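Side-chain contacts in immunomodulatory active chitinase (Trichuris suis, PDB 6G9C), which probably binds and hydrolyses chitin as a family 18 glycosyl hydrolase, and has immunomodulatory activity: residues A[287-292]-A[339-344]; A[300-305]-A[314-319]. All coordinates share one frame; numbering follows the deposited sequence.

Contact 1 of 2, residues A[287-292]-A[339-344]; sequences TDIGAP and NQWFSY
Trp341 meets the 287-292 loop with the long edge of its indole, and Thr287 and Ile289 receive it. The indole NE1 donates to the backbone O of Thr287 at 2.7 Å. The bond is short but somewhat bent, with an N-H...O angle of 150°. The acceptor lies in the ring plane of Trp341. The donor stands above the carbonyl plane of Thr287, 48° out of it. Further along the same edge, Ile289 CG1 packs against Trp341 CZ2 at 3.9 Å, also near the ring plane. The backbone contributes too, since Ile289 CA is 4.0 Å from Trp341 CZ2. At the five-membered ring, Thr287 CB comes within 4.4 Å of Trp341 CD1. The polar grip is thus flanked by apolar packing on the Ile289 side, with a looser approach from Thr287 CB at CD1. Trp341 reaches across because its CG is anti to the backbone N (chi1 -166°), which carries the indole from its strand to the loop.

The loop holds its shape through a type II beta turn from Asp288 to Ala291. Ala291 N donates to Asp288 O at 3.0 Å to close it. Gly290 takes the third position, where the positive phi suits glycine. Thr230 supports this turn through backbone bonds to Gly290 and Ala291. Behind the contact, the Trp341 ring stacks with Tyr334 of the neighbouring strand 332-337. The backbone of Trp341 pairs with Trp279 of strand 268-281, so the indole is carried by a strand lying between two others. The contact ties an irregular loop to strand 340-343. Both belong to the alpha+beta insertion that follows the seventh barrel strand in family 18 chitinases of this TIM-barrel type.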
loop_
_atom_site.group_PDB
_atom_site.type_symbol
_atom_site.label_atom_id
_atom_site.label_comp_id
_atom_site.label_asym_id
_atom_site.label_seq_id
_atom_site.Cartn_x
_atom_site.Cartn_y
_atom_site.Cartn_z
ATOM N N THR A 287 8.566 28.325 -42.903
ATOM C CA THR A 287 8.469 27.789 -41.551
ATOM C C THR A 287 7.106 28.024 -40.908
ATOM O O THR A 287 6.962 27.806 -39.696
ATOM C CB THR A 287 9.564 28.390 -40.657
ATOM O OG1 THR A 287 9.297 29.785 -40.466
ATOM C CG2 THR A 287 10.951 28.242 -41.307
ATOM N N ASP A 288 6.101 28.452 -41.670
ATOM C CA ASP A 288 4.780 28.646 -41.085
ATOM C C ASP A 288 4.110 27.303 -40.799
ATOM O O ASP A 288 4.528 26.248 -41.283
ATOM C CB ASP A 288 3.885 29.466 -42.015
ATOM C CG ASP A 288 4.288 30.918 -42.079
ATOM O OD1 ASP A 288 5.335 31.268 -41.491
ATOM O OD2 ASP A 288 3.553 31.709 -42.709
ATOM N N ILE A 289 3.055 27.358 -39.981
ATOM C CA ILE A 289 2.096 26.264 -39.930
ATOM C C ILE A 289 1.556 26.038 -41.331
ATOM O O ILE A 289 1.115 26.982 -41.998
ATOM C CB ILE A 289 0.966 26.597 -38.942
ATOM C CG1 ILE A 289 1.539 26.822 -37.537
ATOM C CG2 ILE A 289 -0.127 25.497 -38.968
ATOM C CD1 ILE A 289 0.614 27.600 -36.602
ATOM N N GLY A 290 1.595 24.786 -41.791
ATOM C CA GLY A 290 1.223 24.460 -43.155
ATOM C C GLY A 290 2.365 24.451 -44.148
ATOM O O GLY A 290 2.127 24.196 -45.336
ATOM N N ALA A 291 3.593 24.725 -43.709
ATOM C CA ALA A 291 4.731 24.710 -44.614
ATOM C C ALA A 291 4.964 23.295 -45.145
ATOM O O ALA A 291 4.698 22.310 -44.452
ATOM C CB ALA A 291 5.988 25.216 -43.906
ATOM N N PRO A 292 5.457 23.161 -46.374
ATOM C CA PRO A 292 5.679 21.817 -46.922
ATOM C C PRO A 292 6.773 21.092 -46.152
ATOM O O PRO A 292 7.739 21.700 -45.681
ATOM C CB PRO A 292 6.095 22.084 -48.376
ATOM C CG PRO A 292 6.637 23.470 -48.367
ATOM C CD PRO A 292 5.836 24.220 -47.320
ATOM N N ASN A 339 16.004 23.087 -40.533
ATOM C CA ASN A 339 14.883 22.499 -41.259
ATOM C C ASN A 339 14.039 21.579 -40.384
ATOM O O ASN A 339 13.244 20.790 -40.905
ATOM C CB ASN A 339 15.372 21.763 -42.511
ATOM C CG ASN A 339 16.247 20.561 -42.201
ATOM O OD1 ASN A 339 16.420 20.170 -41.047
ATOM N ND2 ASN A 339 16.809 19.965 -43.251
ATOM N N GLN A 340 14.191 21.666 -39.066
ATOM C CA GLN A 340 13.389 20.890 -38.132
ATOM C C GLN A 340 12.290 21.770 -37.541
ATOM O O GLN A 340 12.558 22.884 -37.081
ATOM C CB GLN A 340 14.265 20.304 -37.022
ATOM C CG GLN A 340 15.420 19.435 -37.523
ATOM C CD GLN A 340 14.934 18.155 -38.195
ATOM O OE1 GLN A 340 14.532 17.203 -37.521
ATOM N NE2 GLN A 340 14.975 18.127 -39.526
ATOM N N TRP A 341 11.059 21.260 -37.554
ATOM C CA TRP A 341 9.866 22.021 -37.188
ATOM C C TRP A 341 9.013 21.157 -36.276
ATOM O O TRP A 341 8.674 20.027 -36.640
ATOM C CB TRP A 341 9.088 22.406 -38.449
ATOM C CG TRP A 341 8.045 23.445 -38.296
ATOM C CD1 TRP A 341 8.124 24.741 -38.722
ATOM C CD2 TRP A 341 6.729 23.282 -37.744
ATOM N NE1 TRP A 341 6.955 25.403 -38.441
ATOM C CE2 TRP A 341 6.078 24.530 -37.850
ATOM C CE3 TRP A 341 6.041 22.207 -37.171
ATOM C CZ2 TRP A 341 4.772 24.735 -37.397
ATOM C CZ3 TRP A 341 4.737 22.414 -36.711
ATOM C CH2 TRP A 341 4.118 23.670 -36.835
ATOM N N PHE A 342 8.654 21.676 -35.095
ATOM C CA PHE A 342 7.894 20.887 -34.136
ATOM C C PHE A 342 6.701 21.681 -33.637
ATOM O O PHE A 342 6.840 22.849 -33.268
ATOM C CB PHE A 342 8.735 20.481 -32.919
ATOM C CG PHE A 342 10.014 19.779 -33.249
ATOM C CD1 PHE A 342 11.189 20.500 -33.451
ATOM C CD2 PHE A 342 10.066 18.392 -33.277
ATOM C CE1 PHE A 342 12.377 19.847 -33.737
ATOM C CE2 PHE A 342 11.265 17.735 -33.554
ATOM C CZ PHE A 342 12.406 18.457 -33.778
ATOM N N SER A 343 5.545 21.040 -33.591
ATOM C CA SER A 343 4.424 21.555 -32.823
ATOM C C SER A 343 4.447 20.890 -31.450
ATOM O O SER A 343 4.603 19.672 -31.356
ATOM C CB SER A 343 3.108 21.262 -33.543
ATOM O OG SER A 343 2.018 21.317 -32.638
ATOM N N TYR A 344 4.310 21.670 -30.387
ATOM C CA TYR A 344 4.439 21.081 -29.061
ATOM C C TYR A 344 3.529 21.835 -28.102
ATOM O O TYR A 344 2.757 22.702 -28.510
ATOM C CB TYR A 344 5.903 21.088 -28.576
ATOM C CG TYR A 344 6.499 22.452 -28.290
ATOM C CD1 TYR A 344 6.845 23.322 -29.326
ATOM C CD2 TYR A 344 6.755 22.858 -26.977
ATOM C CE1 TYR A 344 7.410 24.564 -29.061
ATOM C CE2 TYR A 344 7.320 24.105 -26.703
ATOM C CZ TYR A 344 7.634 24.955 -27.747
ATOM O OH TYR A 344 8.204 26.186 -27.476
#

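Contact 2 of 2, residues A[300-305]-A[314-319]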
loop_
_atom_site.group_PDB
_atom_site.type_symbol
_atom_site.label_atom_id
_atom_site.label_comp_id
_atom_site.label_asym_id
_atom_site.label_seq_id
_atom_site.Cartn_x
_atom_site.Cartn_y
_atom_site.Cartn_z
ATOM N N THR A 300 15.253 12.302 -31.844
ATOM C CA THR A 300 15.901 13.134 -30.835
ATOM C C THR A 300 16.734 12.281 -29.875
ATOM O O THR A 300 16.660 11.050 -29.869
ATOM C CB THR A 300 14.865 13.972 -30.072
ATOM O OG1 THR A 300 13.837 13.127 -29.548
ATOM C CG2 THR A 300 14.217 14.987 -31.004
ATOM N N GLU A 301 17.524 12.969 -29.039
ATOM C CA GLU A 301 18.550 12.306 -28.234
ATOM C C GLU A 301 17.966 11.261 -27.286
ATOM O O GLU A 301 18.531 10.171 -27.132
ATOM C CB GLU A 301 19.349 13.349 -27.445
ATOM C CG GLU A 301 20.477 12.755 -26.589
ATOM C CD GLU A 301 21.309 13.812 -25.853
ATOM O OE1 GLU A 301 21.187 15.017 -26.179
ATOM O OE2 GLU A 301 22.098 13.429 -24.957
ATOM N N TYR A 302 16.847 11.571 -26.629
ATOM C CA TYR A 302 16.298 10.681 -25.610
ATOM C C TYR A 302 15.142 9.822 -26.114
ATOM O O TYR A 302 15.112 8.623 -25.838
ATOM C CB TYR A 302 15.857 11.496 -24.384
ATOM C CG TYR A 302 17.006 12.239 -23.712
ATOM C CD1 TYR A 302 17.363 13.521 -24.120
ATOM C CD2 TYR A 302 17.731 11.658 -22.673
ATOM C CE1 TYR A 302 18.411 14.202 -23.514
ATOM C CE2 TYR A 302 18.795 12.339 -22.054
ATOM C CZ TYR A 302 19.121 13.607 -22.480
ATOM O OH TYR A 302 20.171 14.295 -21.881
ATOM N N LEU A 303 14.194 10.389 -26.867
ATOM C CA LEU A 303 13.063 9.584 -27.324
ATOM C C LEU A 303 13.448 8.657 -28.470
ATOM O O LEU A 303 12.866 7.576 -28.596
ATOM C CB LEU A 303 11.890 10.473 -27.746
ATOM C CG LEU A 303 11.235 11.380 -26.699
ATOM C CD1 LEU A 303 9.771 11.598 -27.003
ATOM C CD2 LEU A 303 11.411 10.849 -25.292
ATOM N N ARG A 304 14.407 9.057 -29.307
ATOM C CA ARG A 304 14.929 8.215 -30.387
ATOM C C ARG A 304 13.805 7.665 -31.264
ATOM O O ARG A 304 13.756 6.477 -31.587
ATOM C CB ARG A 304 15.779 7.071 -29.835
ATOM C CG ARG A 304 16.979 7.502 -29.012
ATOM C CD ARG A 304 17.284 6.421 -27.993
ATOM N NE ARG A 304 18.585 6.574 -27.353
ATOM C CZ ARG A 304 19.047 5.757 -26.411
ATOM N NH1 ARG A 304 18.310 4.731 -26.001
ATOM N NH2 ARG A 304 20.248 5.962 -25.882
ATOM N N GLU A 305 12.888 8.544 -31.650
ATOM C CA GLU A 305 11.788 8.162 -32.527
ATOM C C GLU A 305 11.513 9.323 -33.472
ATOM O O GLU A 305 11.005 10.361 -33.045
ATOM C CB GLU A 305 10.545 7.802 -31.724
ATOM C CG GLU A 305 9.377 7.353 -32.581
ATOM C CD GLU A 305 8.116 7.154 -31.775
ATOM O OE1 GLU A 305 8.210 7.089 -30.530
ATOM O OE2 GLU A 305 7.030 7.068 -32.386
ATOM N N VAL A 314 12.630 19.817 -26.179
ATOM C CA VAL A 314 12.396 21.164 -26.700
ATOM C C VAL A 314 13.184 22.182 -25.886
ATOM O O VAL A 314 13.806 23.098 -26.439
ATOM C CB VAL A 314 10.890 21.497 -26.702
ATOM C CG1 VAL A 314 10.682 23.009 -26.955
ATOM C CG2 VAL A 314 10.139 20.625 -27.735
ATOM N N CYS A 315 13.176 22.039 -24.558
ATOM C CA CYS A 315 13.951 22.956 -23.729
ATOM C C CYS A 315 15.424 22.933 -24.114
ATOM O O CYS A 315 16.069 23.989 -24.199
ATOM C CB CYS A 315 13.772 22.589 -22.258
ATOM S SG CYS A 315 12.255 23.236 -21.546
ATOM N N GLN A 316 15.973 21.734 -24.336
ATOM C CA GLN A 316 17.363 21.606 -24.766
ATOM C C GLN A 316 17.601 22.346 -26.078
ATOM O O GLN A 316 18.633 23.001 -26.251
ATOM C CB GLN A 316 17.725 20.122 -24.893
ATOM C CG GLN A 316 19.206 19.801 -25.070
ATOM C CD GLN A 316 19.536 18.349 -24.713
ATOM O OE1 GLN A 316 20.169 18.074 -23.692
ATOM N NE2 GLN A 316 19.105 17.419 -25.560
ATOM N N LYS A 317 16.649 22.272 -27.012
ATOM C CA LYS A 317 16.833 22.972 -28.286
ATOM C C LYS A 317 16.653 24.480 -28.148
ATOM O O LYS A 317 17.350 25.250 -28.822
ATOM C CB LYS A 317 15.873 22.405 -29.336
ATOM C CG LYS A 317 16.215 20.984 -29.767
ATOM C CD LYS A 317 15.288 20.514 -30.877
ATOM C CE LYS A 317 15.710 19.150 -31.401
ATOM N NZ LYS A 317 17.151 19.150 -31.801
ATOM N N LEU A 318 15.755 24.924 -27.269
ATOM C CA LEU A 318 15.653 26.352 -26.981
ATOM C C LEU A 318 16.968 26.902 -26.433
ATOM O O LEU A 318 17.398 28.005 -26.801
ATOM C CB LEU A 318 14.513 26.597 -25.989
ATOM C CG LEU A 318 13.128 26.520 -26.628
ATOM C CD1 LEU A 318 12.040 26.567 -25.566
ATOM C CD2 LEU A 318 12.986 27.656 -27.621
ATOM N N SER A 319 17.627 26.144 -25.552
ATOM C CA SER A 319 18.936 26.555 -25.062
ATOM C C SER A 319 19.960 26.637 -26.183
ATOM O O SER A 319 20.887 27.452 -26.112
ATOM C CB SER A 319 19.416 25.590 -23.980
ATOM O OG SER A 319 18.491 25.554 -22.914
#
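Gln316 has the largest share of the surface buried in this contact, which joins a loop to helix 311-319 inside the alpha+beta insertion domain of the chitinase TIM barrel. Its chain extends from the helix, with CG anti to the backbone N (chi1 -169°), and brings the amide to Glu301. NE2 donates to Glu301 OE1 at 3.2 Å. The N-H...O angle is 129°, so this hydrogen bond is weak. The two side chains cross at about a right angle, yet the carboxylate and amide planes are only 16° apart. The same NE2 also lies in the ring plane of Tyr302, at the ring edge, 3.9 Å from CE1. Glu301 CG rests over one face of that ring, toward the rim.

Lys317 adds an apolar touch one residue on. Its CE approaches Thr300 CG2 at 4.4 Å, while NZ is hydrogen-bonded to Gln337 OE1. The loop is also held by Glu313, whose carboxylate accepts from Thr300 OG1 and from the backbone N of Tyr302 and Leu303. Cys315, on the same helix, forms a disulfide with Cys380. In the last turn of the helix, Cys315 O accepts two bonds from opposite faces of its carbonyl plane: from Ser319 N at 3.0 Å and from Ser319 OG at 3.2 Å.

Contact 2 is nested in the chain segment that contact 1 closes, and both lie in the insertion domain between strand 268-281 and helix 347-360. Their centres are about 16 Å apart. Strand 340-343 and the residue after it connect them by packing: Tyr344 CE2 is 3.5 Å from Val314 CG1, and Phe342 CZ is 4.1 Å from Lys317 CE. Strand 340-343 thus turns Trp341 to the 287-292 loop and Phe342 to helix 311-319. The centres of contacts 1 and 2 lie about 23 Å and 20 Å from the chain centre. In this family the catalytic acidic motif runs along the fourth barrel strand, here 147-151, and just past its end, outside both contacts.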